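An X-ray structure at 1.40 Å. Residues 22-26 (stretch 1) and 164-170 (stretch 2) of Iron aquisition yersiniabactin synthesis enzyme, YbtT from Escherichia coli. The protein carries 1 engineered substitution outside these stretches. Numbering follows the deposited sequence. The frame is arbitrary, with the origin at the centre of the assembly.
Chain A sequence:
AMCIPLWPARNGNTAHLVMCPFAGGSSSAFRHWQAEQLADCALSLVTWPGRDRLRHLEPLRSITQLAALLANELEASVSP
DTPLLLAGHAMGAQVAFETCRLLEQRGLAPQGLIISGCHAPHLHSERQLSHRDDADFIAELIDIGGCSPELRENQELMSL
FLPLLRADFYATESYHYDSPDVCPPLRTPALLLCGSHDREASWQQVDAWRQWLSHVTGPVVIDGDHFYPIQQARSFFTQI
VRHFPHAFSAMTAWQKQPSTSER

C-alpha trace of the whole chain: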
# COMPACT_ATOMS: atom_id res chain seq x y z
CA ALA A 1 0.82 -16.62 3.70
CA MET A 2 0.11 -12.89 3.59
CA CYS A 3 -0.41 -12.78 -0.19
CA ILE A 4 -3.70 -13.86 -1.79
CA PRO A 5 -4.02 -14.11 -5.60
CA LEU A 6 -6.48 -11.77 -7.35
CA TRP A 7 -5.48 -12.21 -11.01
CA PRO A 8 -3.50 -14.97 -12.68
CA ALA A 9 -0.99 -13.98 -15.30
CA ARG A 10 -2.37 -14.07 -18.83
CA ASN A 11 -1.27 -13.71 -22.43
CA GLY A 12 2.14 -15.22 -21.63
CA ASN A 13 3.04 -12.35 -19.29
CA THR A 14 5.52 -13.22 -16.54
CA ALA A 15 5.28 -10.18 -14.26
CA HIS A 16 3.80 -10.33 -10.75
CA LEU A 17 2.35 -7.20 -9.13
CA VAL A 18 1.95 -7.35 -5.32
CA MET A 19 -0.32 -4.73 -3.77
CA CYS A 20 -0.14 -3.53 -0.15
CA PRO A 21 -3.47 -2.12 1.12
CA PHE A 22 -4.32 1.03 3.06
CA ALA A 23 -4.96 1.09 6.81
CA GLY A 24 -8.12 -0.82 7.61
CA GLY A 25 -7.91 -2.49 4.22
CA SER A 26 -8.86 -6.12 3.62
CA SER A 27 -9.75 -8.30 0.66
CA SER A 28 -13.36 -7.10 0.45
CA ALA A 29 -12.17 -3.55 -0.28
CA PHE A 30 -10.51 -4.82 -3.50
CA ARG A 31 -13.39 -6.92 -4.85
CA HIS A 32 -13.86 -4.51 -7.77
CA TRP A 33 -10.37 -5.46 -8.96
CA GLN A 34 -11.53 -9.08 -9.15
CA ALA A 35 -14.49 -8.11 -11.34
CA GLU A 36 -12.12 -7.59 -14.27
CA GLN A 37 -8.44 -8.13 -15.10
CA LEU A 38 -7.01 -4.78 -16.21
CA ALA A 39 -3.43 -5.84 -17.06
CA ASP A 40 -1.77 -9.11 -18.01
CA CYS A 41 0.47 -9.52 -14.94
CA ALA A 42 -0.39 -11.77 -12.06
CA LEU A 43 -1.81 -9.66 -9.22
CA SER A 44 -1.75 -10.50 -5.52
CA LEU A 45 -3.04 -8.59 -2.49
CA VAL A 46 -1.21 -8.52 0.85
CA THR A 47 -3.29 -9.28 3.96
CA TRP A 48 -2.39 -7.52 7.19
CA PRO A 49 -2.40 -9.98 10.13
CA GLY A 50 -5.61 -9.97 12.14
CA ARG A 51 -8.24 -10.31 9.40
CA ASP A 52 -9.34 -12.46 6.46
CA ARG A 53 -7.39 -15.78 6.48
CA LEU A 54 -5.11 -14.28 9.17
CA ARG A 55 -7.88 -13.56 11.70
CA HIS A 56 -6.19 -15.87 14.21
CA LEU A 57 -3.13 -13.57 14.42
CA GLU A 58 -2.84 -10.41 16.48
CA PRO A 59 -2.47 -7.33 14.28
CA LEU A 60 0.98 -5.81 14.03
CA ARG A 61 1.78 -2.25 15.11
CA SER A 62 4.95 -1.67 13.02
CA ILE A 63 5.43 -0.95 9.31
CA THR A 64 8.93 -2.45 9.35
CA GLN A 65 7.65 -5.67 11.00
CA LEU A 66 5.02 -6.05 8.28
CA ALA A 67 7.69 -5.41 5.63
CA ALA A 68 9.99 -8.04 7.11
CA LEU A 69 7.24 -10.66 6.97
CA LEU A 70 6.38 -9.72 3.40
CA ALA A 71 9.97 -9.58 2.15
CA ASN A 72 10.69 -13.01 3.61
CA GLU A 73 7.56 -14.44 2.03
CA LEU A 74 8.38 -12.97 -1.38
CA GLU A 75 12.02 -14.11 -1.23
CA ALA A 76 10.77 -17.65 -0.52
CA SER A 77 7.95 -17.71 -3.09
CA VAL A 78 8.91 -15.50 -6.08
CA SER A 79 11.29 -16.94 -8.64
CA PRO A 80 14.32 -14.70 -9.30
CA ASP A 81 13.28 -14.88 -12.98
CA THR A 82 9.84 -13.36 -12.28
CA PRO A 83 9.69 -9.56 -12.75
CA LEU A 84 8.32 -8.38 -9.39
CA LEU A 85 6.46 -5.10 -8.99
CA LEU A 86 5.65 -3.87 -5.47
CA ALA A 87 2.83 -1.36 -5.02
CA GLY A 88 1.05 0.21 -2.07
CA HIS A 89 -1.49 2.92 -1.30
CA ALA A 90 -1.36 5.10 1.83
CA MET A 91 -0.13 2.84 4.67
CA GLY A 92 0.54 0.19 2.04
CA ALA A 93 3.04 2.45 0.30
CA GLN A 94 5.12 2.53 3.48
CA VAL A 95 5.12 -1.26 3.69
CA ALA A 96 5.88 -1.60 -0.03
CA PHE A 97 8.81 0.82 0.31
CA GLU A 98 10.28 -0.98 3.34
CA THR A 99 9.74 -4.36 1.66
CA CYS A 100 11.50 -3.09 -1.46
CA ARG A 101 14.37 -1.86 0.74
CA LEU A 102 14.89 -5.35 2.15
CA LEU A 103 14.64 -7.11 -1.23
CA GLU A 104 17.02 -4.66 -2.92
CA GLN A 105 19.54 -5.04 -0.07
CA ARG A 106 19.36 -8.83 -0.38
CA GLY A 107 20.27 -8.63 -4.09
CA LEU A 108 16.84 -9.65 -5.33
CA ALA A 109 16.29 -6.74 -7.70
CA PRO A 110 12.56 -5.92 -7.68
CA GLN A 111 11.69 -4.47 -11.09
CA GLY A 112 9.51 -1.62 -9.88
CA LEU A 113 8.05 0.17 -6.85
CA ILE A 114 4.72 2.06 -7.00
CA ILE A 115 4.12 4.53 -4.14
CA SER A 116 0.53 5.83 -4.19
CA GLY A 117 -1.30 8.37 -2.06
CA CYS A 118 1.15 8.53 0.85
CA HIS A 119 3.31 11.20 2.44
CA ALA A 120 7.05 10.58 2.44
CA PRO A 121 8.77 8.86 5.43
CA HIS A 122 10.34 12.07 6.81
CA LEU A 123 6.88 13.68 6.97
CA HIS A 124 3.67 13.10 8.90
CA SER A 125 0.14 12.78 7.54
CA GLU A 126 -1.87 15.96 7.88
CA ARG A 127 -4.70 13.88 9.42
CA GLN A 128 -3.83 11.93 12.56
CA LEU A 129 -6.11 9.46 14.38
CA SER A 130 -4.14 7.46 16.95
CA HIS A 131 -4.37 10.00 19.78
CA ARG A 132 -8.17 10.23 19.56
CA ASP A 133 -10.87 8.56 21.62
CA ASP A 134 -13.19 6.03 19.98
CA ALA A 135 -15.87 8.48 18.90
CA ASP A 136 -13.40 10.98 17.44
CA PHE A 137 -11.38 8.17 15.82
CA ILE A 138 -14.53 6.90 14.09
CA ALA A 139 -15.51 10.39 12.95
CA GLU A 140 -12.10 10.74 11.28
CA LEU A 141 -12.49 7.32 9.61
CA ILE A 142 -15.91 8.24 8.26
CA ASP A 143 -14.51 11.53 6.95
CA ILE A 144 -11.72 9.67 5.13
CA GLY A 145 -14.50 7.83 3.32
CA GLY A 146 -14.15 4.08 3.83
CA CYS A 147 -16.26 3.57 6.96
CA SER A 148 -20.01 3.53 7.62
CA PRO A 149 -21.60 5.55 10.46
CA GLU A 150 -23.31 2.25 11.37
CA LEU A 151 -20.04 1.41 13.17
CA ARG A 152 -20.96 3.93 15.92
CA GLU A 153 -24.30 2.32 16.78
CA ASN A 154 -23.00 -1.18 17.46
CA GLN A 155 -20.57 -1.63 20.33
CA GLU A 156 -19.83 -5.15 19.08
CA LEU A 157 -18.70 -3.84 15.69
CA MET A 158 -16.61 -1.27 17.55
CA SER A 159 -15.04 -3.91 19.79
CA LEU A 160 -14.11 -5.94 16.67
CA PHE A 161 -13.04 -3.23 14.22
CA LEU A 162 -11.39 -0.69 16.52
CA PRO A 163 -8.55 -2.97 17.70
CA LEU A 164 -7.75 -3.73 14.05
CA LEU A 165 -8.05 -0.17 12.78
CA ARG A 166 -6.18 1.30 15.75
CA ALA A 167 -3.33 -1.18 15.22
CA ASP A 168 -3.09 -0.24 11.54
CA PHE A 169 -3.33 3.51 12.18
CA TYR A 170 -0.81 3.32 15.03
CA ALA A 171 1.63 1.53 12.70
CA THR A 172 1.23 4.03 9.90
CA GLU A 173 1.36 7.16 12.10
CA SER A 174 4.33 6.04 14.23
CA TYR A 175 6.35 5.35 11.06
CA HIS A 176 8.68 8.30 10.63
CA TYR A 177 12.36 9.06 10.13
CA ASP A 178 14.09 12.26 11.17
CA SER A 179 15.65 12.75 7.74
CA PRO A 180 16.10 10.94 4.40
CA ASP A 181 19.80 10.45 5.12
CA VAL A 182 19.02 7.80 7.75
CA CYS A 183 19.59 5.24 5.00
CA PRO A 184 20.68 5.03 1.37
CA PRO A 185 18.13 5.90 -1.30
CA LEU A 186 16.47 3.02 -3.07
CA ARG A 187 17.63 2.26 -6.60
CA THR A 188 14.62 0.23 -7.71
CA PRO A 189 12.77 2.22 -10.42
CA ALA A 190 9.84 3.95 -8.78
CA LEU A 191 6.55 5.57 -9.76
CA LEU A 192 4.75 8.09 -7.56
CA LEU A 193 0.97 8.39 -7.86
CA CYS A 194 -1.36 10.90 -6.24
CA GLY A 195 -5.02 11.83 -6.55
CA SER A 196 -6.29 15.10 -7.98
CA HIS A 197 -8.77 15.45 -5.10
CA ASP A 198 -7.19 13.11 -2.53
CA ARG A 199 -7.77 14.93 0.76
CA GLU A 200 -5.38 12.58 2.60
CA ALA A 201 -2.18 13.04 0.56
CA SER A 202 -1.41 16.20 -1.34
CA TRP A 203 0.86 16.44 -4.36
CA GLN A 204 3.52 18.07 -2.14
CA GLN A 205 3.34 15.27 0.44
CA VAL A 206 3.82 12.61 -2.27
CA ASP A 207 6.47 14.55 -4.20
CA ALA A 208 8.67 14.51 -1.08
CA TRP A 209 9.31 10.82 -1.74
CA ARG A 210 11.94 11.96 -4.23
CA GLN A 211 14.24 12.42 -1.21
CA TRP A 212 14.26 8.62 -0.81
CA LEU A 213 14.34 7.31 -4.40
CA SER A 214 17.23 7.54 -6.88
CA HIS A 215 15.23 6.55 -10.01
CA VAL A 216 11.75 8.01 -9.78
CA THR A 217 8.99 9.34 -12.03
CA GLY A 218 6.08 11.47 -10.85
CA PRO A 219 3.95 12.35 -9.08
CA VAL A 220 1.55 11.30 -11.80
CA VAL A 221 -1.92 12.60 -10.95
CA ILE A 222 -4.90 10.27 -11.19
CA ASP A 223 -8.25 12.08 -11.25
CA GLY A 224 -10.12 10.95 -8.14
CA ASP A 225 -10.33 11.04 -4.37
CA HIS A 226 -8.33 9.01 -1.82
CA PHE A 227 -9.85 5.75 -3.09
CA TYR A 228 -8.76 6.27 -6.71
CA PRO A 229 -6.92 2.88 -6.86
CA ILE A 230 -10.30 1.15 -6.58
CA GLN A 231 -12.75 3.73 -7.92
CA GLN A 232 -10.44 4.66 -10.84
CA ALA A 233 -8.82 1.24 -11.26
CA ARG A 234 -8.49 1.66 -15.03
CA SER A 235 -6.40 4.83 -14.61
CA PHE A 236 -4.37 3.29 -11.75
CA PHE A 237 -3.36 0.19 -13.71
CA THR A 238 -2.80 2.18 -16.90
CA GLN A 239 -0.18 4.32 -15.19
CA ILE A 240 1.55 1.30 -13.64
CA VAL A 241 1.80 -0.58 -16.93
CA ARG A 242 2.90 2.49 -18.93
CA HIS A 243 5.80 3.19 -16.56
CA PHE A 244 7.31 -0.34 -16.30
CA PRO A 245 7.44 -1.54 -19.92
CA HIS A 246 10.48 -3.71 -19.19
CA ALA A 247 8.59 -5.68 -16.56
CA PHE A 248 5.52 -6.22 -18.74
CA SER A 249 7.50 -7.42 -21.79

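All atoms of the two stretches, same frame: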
# COMPACT_ATOMS: atom_id res chain seq x y z
N PHE A 22 -4.26 -0.08 2.12
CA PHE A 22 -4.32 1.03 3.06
C PHE A 22 -4.72 0.53 4.46
O PHE A 22 -5.11 -0.64 4.66
CB PHE A 22 -5.30 2.09 2.54
CG PHE A 22 -6.61 1.51 2.06
CD1 PHE A 22 -6.83 1.30 0.71
CD2 PHE A 22 -7.61 1.16 2.96
CE1 PHE A 22 -8.04 0.75 0.26
CE2 PHE A 22 -8.81 0.62 2.51
CZ PHE A 22 -9.02 0.42 1.17
N ALA A 23 -4.59 1.42 5.43
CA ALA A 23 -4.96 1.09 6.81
C ALA A 23 -6.45 0.77 6.88
O ALA A 23 -7.28 1.47 6.29
CB ALA A 23 -4.66 2.27 7.73
N GLY A 24 -6.77 -0.31 7.58
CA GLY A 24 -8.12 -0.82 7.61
C GLY A 24 -8.50 -1.61 6.38
O GLY A 24 -9.63 -2.11 6.31
N GLY A 25 -7.60 -1.74 5.41
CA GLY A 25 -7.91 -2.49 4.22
C GLY A 25 -7.98 -3.98 4.47
O GLY A 25 -7.41 -4.52 5.43
N SER A 26 -8.69 -4.66 3.58
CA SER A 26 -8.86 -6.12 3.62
C SER A 26 -9.33 -6.53 2.23
O SER A 26 -9.56 -5.69 1.37
CB SER A 26 -9.85 -6.54 4.69
OG SER A 26 -11.16 -6.08 4.37
N LEU A 164 -8.42 -3.55 15.33
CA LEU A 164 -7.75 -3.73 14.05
C LEU A 164 -7.36 -2.39 13.44
O LEU A 164 -6.20 -2.18 13.03
CB LEU A 164 -8.74 -4.43 13.11
CG LEU A 164 -8.38 -5.61 12.25
CD1 LEU A 164 -7.45 -6.59 12.95
CD2 LEU A 164 -9.68 -6.33 11.86
N LEU A 165 -8.32 -1.47 13.37
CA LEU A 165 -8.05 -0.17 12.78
C LEU A 165 -7.04 0.63 13.59
O LEU A 165 -6.20 1.33 13.02
CB LEU A 165 -9.36 0.61 12.68
CG LEU A 165 -10.38 0.06 11.69
CD1 LEU A 165 -11.79 0.56 12.01
CD2 LEU A 165 -9.96 0.46 10.32
N ARG A 166 -7.14 0.57 14.93
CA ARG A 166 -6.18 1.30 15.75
C ARG A 166 -4.78 0.72 15.62
O ARG A 166 -3.80 1.48 15.61
CB ARG A 166 -6.62 1.29 17.22
CG ARG A 166 -7.76 2.24 17.50
CD ARG A 166 -7.95 2.33 19.01
NE ARG A 166 -8.99 3.29 19.39
CZ ARG A 166 -8.80 4.60 19.53
NH1 ARG A 166 -7.64 5.16 19.31
NH2 ARG A 166 -9.81 5.36 19.90
N ALA A 167 -4.65 -0.60 15.46
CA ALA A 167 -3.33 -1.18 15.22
C ALA A 167 -2.75 -0.66 13.90
O ALA A 167 -1.60 -0.22 13.84
CB ALA A 167 -3.41 -2.70 15.21
N ASP A 168 -3.56 -0.69 12.84
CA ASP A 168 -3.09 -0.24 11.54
C ASP A 168 -2.71 1.24 11.59
O ASP A 168 -1.65 1.65 11.09
CB ASP A 168 -4.17 -0.41 10.46
CG ASP A 168 -4.48 -1.86 10.09
OD1 ASP A 168 -3.88 -2.82 10.61
OD2 ASP A 168 -5.39 -2.02 9.24
N PHE A 169 -3.59 2.08 12.15
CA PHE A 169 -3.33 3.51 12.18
C PHE A 169 -2.15 3.85 13.10
O PHE A 169 -1.38 4.77 12.80
CB PHE A 169 -4.60 4.29 12.50
CG PHE A 169 -5.44 4.56 11.29
CD1 PHE A 169 -5.21 5.69 10.54
CD2 PHE A 169 -6.44 3.70 10.90
CE1 PHE A 169 -5.97 5.95 9.41
CE2 PHE A 169 -7.20 3.98 9.75
CZ PHE A 169 -6.95 5.09 9.05
N TYR A 170 -1.99 3.12 14.20
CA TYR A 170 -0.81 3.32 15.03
C TYR A 170 0.46 2.99 14.25
O TYR A 170 1.44 3.75 14.27
CB TYR A 170 -0.87 2.53 16.34
CG TYR A 170 0.39 2.75 17.15
CD1 TYR A 170 1.52 1.94 16.98
CD2 TYR A 170 0.49 3.81 18.03
CE1 TYR A 170 2.67 2.18 17.67
CE2 TYR A 170 1.65 4.05 18.74
CZ TYR A 170 2.73 3.25 18.55
OH TYR A 170 3.90 3.48 19.24

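A tight turn rests against one side of a helix here, and three residues, Ala-23, Gly-24 and Asp-168, account for most of the 203 Å² buried between them. Phe-22 to Gly-25 form a type II beta turn, closed by a hydrogen bond from Gly-25 N to Phe-22 O at 2.8 Å. That bond occupies the amide of Gly-25 but leaves the amide of Gly-24 free to look outward, and the helix supplies its acceptor: Gly-24 N donates to Asp-168 OD2 at 2.8 Å, with an N-H...O angle of 156°. It is the one hydrogen bond across the contact. Asp-168 is buried, its CA-to-CB bond points toward the turn, and both carboxylate oxygens also have hydrogen-bonding partners elsewhere in the structure.

Ala-23 covers the most surface. Its methyl points toward the helix and serves two neighbours: Ala-23 CB lies 3.9 Å from Asp-168 CB and packs over one face of the Phe-169 ring. The CB of Ala-23 sits 3.9 Å from the centroid of that ring and 18° off its normal, a CH-pi contact. The CA-to-CB bond of Phe-169 runs sideways, yet with chi1 at -85° (m) the ring comes nearer the turn and reaches the methyl.

Gly-24 answers to two constraints at once. Its phi of 78° favours glycine by itself, as is usual at the third position of a type II turn, and Leu-165, as placed, stands in the way of a CB: the ideal position falls 2.7 Å from Leu-165 CD2, a clash. With a second hydrogen in place of a side chain, Gly-24 CA packs 3.5 Å from Leu-165 CD2. The rule to read here is economy: the missing side chain of Gly-24 lets the backbone come close, with its CA 5.2 Å from Leu-165 CA, and one carboxylate satisfies the turn amide left unpaired within the turn.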